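Local coordinates for lipolytic protein G-D-S-L family (Veillonella parvula DSM 2008, PDB 4RW0) that probably hydrolyses ester bonds of lipids or other acylated substrates, as a GDSL-family lipase/acylhydrolase of the SGNH hydrolase clan, at residues N77-G82 with D118-V123. Residues are numbered along the deposited sequence; the frame is centred on the assembly and turned at random.
Sequences NDILQG and DGLDLV
I79, in the short helix 76-80, faces L120, in the N-terminal part of helix 120-138, with their CA atoms 6.7 Å apart, and no hydrogen bond joins the two segments. The contact is a compact example of how two helix ends can meet through aliphatic side chains, some of them resting on a backbone carbonyl of the other helix. I79 does most of the work from its side. I79 and V123 run alongside one another with their chains pointing in opposite senses, I79 CG1 3.9 Å from V123 CG1 and I79 CD1 close to the same methyl. The other branch, CG2, stands anti to the backbone N while CG1 is anti to the carbonyl carbon (chi1 -65°); CG2 thereby reaches the L120 backbone, 3.7 Å from L120 O, and also touches V123 CB. L120 answers with its isobutyl end: L120 CD2 packs against I79 O at 3.7 Å. That carbonyl is already engaged, since it accepts a hydrogen bond from G82 N as helix 76-80 closes in a Schellman motif, with G82 at positive phi. The leucine methyl thus lies against the terminating turn itself. L80 starts out pointing away, yet its end swings back across L120 at about a right angle, bringing L80 CD2 to 4.1 Å from L120 CD1. On the far side of the second helix's first turn, D121 receives bonds from I113 N and Y146 OH, while D116 OD2 accepts one from L120 N. Helix 76-80 follows strand 69-73 of the central parallel sheet, and helix 120-138 leads on to strand 141-143 at the sheet's edge, so the pairing joins two connections of the alpha/beta fold; helix 85-100 packs beside both, its V88 against I79 and its S85 against V123.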
ATOM      1  N   ASN A  77      -9.038   4.624   5.452  1.00 25.40           N
ATOM      2  CA  ASN A  77     -10.483   4.763   5.707  1.00 27.37           C
ATOM      3  C   ASN A  77     -10.886   4.518   7.155  1.00 27.90           C
ATOM      4  O   ASN A  77     -11.795   5.172   7.679  1.00 27.51           O
ATOM      5  CB  ASN A  77     -11.282   3.913   4.734  1.00 33.26           C
ATOM      6  CG  ASN A  77     -11.188   4.489   3.293  1.00 40.23           C
ATOM      7  OD1 ASN A  77     -11.389   5.715   3.083  1.00 37.58           O
ATOM      8  ND2 ASN A  77     -10.834   3.634   2.314  1.00 36.96           N
ATOM      9  N   ASP A  78     -10.182   3.614   7.795  1.00 27.29           N
ATOM     10  CA  ASP A  78     -10.431   3.306   9.208  1.00 30.76           C
ATOM     11  C   ASP A  78     -10.045   4.504  10.065  1.00 29.23           C
ATOM     12  O   ASP A  78     -10.825   4.904  10.925  1.00 26.98           O
ATOM     13  CB  ASP A  78      -9.631   2.111   9.647  1.00 30.03           C
ATOM     14  CG  ASP A  78     -10.051   0.819   8.898  1.00 36.95           C
ATOM     15  OD1 ASP A  78      -9.553   0.528   7.770  1.00 40.01           O
ATOM     16  OD2 ASP A  78     -10.910   0.121   9.438  1.00 37.69           O
ATOM     17  N   ILE A  79      -8.891   5.109   9.778  1.00 26.40           N
ATOM     18  CA  ILE A  79      -8.437   6.266  10.519  1.00 25.48           C
ATOM     19  C   ILE A  79      -9.375   7.430  10.309  1.00 30.55           C
ATOM     20  O   ILE A  79      -9.770   8.134  11.280  1.00 28.65           O
ATOM     21  CB  ILE A  79      -7.008   6.559  10.202  1.00 26.79           C
ATOM     22  CG1 ILE A  79      -6.158   5.412  10.691  1.00 28.17           C
ATOM     23  CG2 ILE A  79      -6.540   7.883  10.821  1.00 27.83           C
ATOM     24  CD1 ILE A  79      -4.717   5.493  10.170  1.00 27.64           C
ATOM     25  N   LEU A  80      -9.827   7.640   9.069  1.00 29.58           N
ATOM     26  CA  LEU A  80     -10.780   8.706   8.839  1.00 30.82           C
ATOM     27  C   LEU A  80     -12.103   8.484   9.580  1.00 34.22           C
ATOM     28  O   LEU A  80     -12.792   9.410   9.906  1.00 28.51           O
ATOM     29  CB  LEU A  80     -11.100   8.879   7.378  1.00 30.42           C
ATOM     30  CG  LEU A  80      -9.952   9.459   6.559  1.00 32.81           C
ATOM     31  CD1 LEU A  80     -10.319   9.298   5.086  1.00 33.08           C
ATOM     32  CD2 LEU A  80      -9.703  10.920   6.887  1.00 33.25           C
ATOM     33  N   GLN A  81     -12.479   7.250   9.807  1.00 35.71           N
ATOM     34  CA  GLN A  81     -13.699   6.954  10.520  1.00 39.57           C
ATOM     35  C   GLN A  81     -13.512   6.878  12.025  1.00 40.62           C
ATOM     36  O   GLN A  81     -14.428   6.577  12.714  1.00 42.70           O
ATOM     37  CB  GLN A  81     -14.291   5.654   9.994  1.00 40.78           C
ATOM     38  CG  GLN A  81     -14.975   5.914   8.664  1.00 46.90           C
ATOM     39  CD  GLN A  81     -15.321   4.654   7.917  1.00 59.88           C
ATOM     40  OE1 GLN A  81     -15.023   3.539   8.364  1.00 62.71           O
ATOM     41  NE2 GLN A  81     -15.959   4.817   6.758  1.00 67.32           N
ATOM     42  N   GLY A  82     -12.321   7.112  12.535  1.00 38.90           N
ATOM     43  CA  GLY A  82     -12.160   7.226  13.953  1.00 38.54           C
ATOM     44  C   GLY A  82     -11.474   6.082  14.637  1.00 39.05           C
ATOM     45  O   GLY A  82     -11.277   6.179  15.822  1.00 39.55           O
ATOM     46  N   ASP A 118      -2.126  17.459  12.565  1.00 41.56           N
ATOM     47  CA  ASP A 118      -1.913  17.431  14.039  1.00 47.49           C
ATOM     48  C   ASP A 118      -2.871  16.560  14.780  1.00 48.00           C
ATOM     49  O   ASP A 118      -2.757  16.473  16.002  1.00 52.69           O
ATOM     50  CB  ASP A 118      -2.074  18.830  14.672  1.00 51.81           C
ATOM     51  CG  ASP A 118      -1.048  19.802  14.181  1.00 60.81           C
ATOM     52  OD1 ASP A 118       0.096  19.369  13.912  1.00 66.92           O
ATOM     53  OD2 ASP A 118      -1.386  21.002  14.055  1.00 73.53           O
ATOM     54  N   GLY A 119      -3.831  15.950  14.077  1.00 40.60           N
ATOM     55  CA  GLY A 119      -4.814  15.031  14.675  1.00 39.96           C
ATOM     56  C   GLY A 119      -4.739  13.627  14.056  1.00 34.45           C
ATOM     57  O   GLY A 119      -3.908  12.807  14.434  1.00 31.88           O
ATOM     58  N   LEU A 120      -5.573  13.385  13.048  1.00 32.10           N
ATOM     59  CA  LEU A 120      -5.606  12.061  12.399  1.00 30.23           C
ATOM     60  C   LEU A 120      -4.268  11.578  11.846  1.00 29.20           C
ATOM     61  O   LEU A 120      -3.969  10.375  11.879  1.00 28.16           O
ATOM     62  CB  LEU A 120      -6.665  12.031  11.315  1.00 31.65           C
ATOM     63  CG  LEU A 120      -8.054  12.189  11.865  1.00 34.79           C
ATOM     64  CD1 LEU A 120      -9.035  12.107  10.738  1.00 35.22           C
ATOM     65  CD2 LEU A 120      -8.330  11.125  12.920  1.00 37.64           C
ATOM     66  N   ASP A 121      -3.432  12.482  11.346  1.00 27.09           N
ATOM     67  CA  ASP A 121      -2.176  12.007  10.788  1.00 26.77           C
ATOM     68  C   ASP A 121      -1.257  11.388  11.783  1.00 27.52           C
ATOM     69  O   ASP A 121      -0.328  10.628  11.417  1.00 23.98           O
ATOM     70  CB  ASP A 121      -1.395  13.138  10.087  1.00 29.98           C
ATOM     71  CG  ASP A 121      -0.295  12.582   9.187  1.00 31.48           C
ATOM     72  OD1 ASP A 121      -0.660  11.785   8.255  1.00 27.67           O
ATOM     73  OD2 ASP A 121       0.899  12.834   9.463  1.00 29.27           O
ATOM     74  N   LEU A 122      -1.441  11.766  13.057  1.00 32.34           N
ATOM     75  CA  LEU A 122      -0.621  11.144  14.107  1.00 33.28           C
ATOM     76  C   LEU A 122      -0.953   9.646  14.269  1.00 28.84           C
ATOM     77  O   LEU A 122      -0.059   8.832  14.561  1.00 30.45           O
ATOM     78  CB  LEU A 122      -0.771  11.864  15.457  1.00 35.75           C
ATOM     79  CG  LEU A 122      -0.550  13.388  15.461  1.00 38.70           C
ATOM     80  CD1 LEU A 122      -0.784  13.966  16.863  1.00 46.38           C
ATOM     81  CD2 LEU A 122       0.859  13.710  15.013  1.00 44.21           C
ATOM     82  N   VAL A 123      -2.202   9.281  14.033  1.00 28.73           N
ATOM     83  CA  VAL A 123      -2.594   7.852  14.079  1.00 29.36           C
ATOM     84  C   VAL A 123      -1.876   7.081  12.954  1.00 28.42           C
ATOM     85  O   VAL A 123      -1.262   6.004  13.166  1.00 30.63           O
ATOM     86  CB  VAL A 123      -4.097   7.698  13.930  1.00 28.40           C
ATOM     87  CG1 VAL A 123      -4.482   6.239  14.088  1.00 30.52           C
ATOM     88  CG2 VAL A 123      -4.854   8.542  14.950  1.00 31.78           C
TER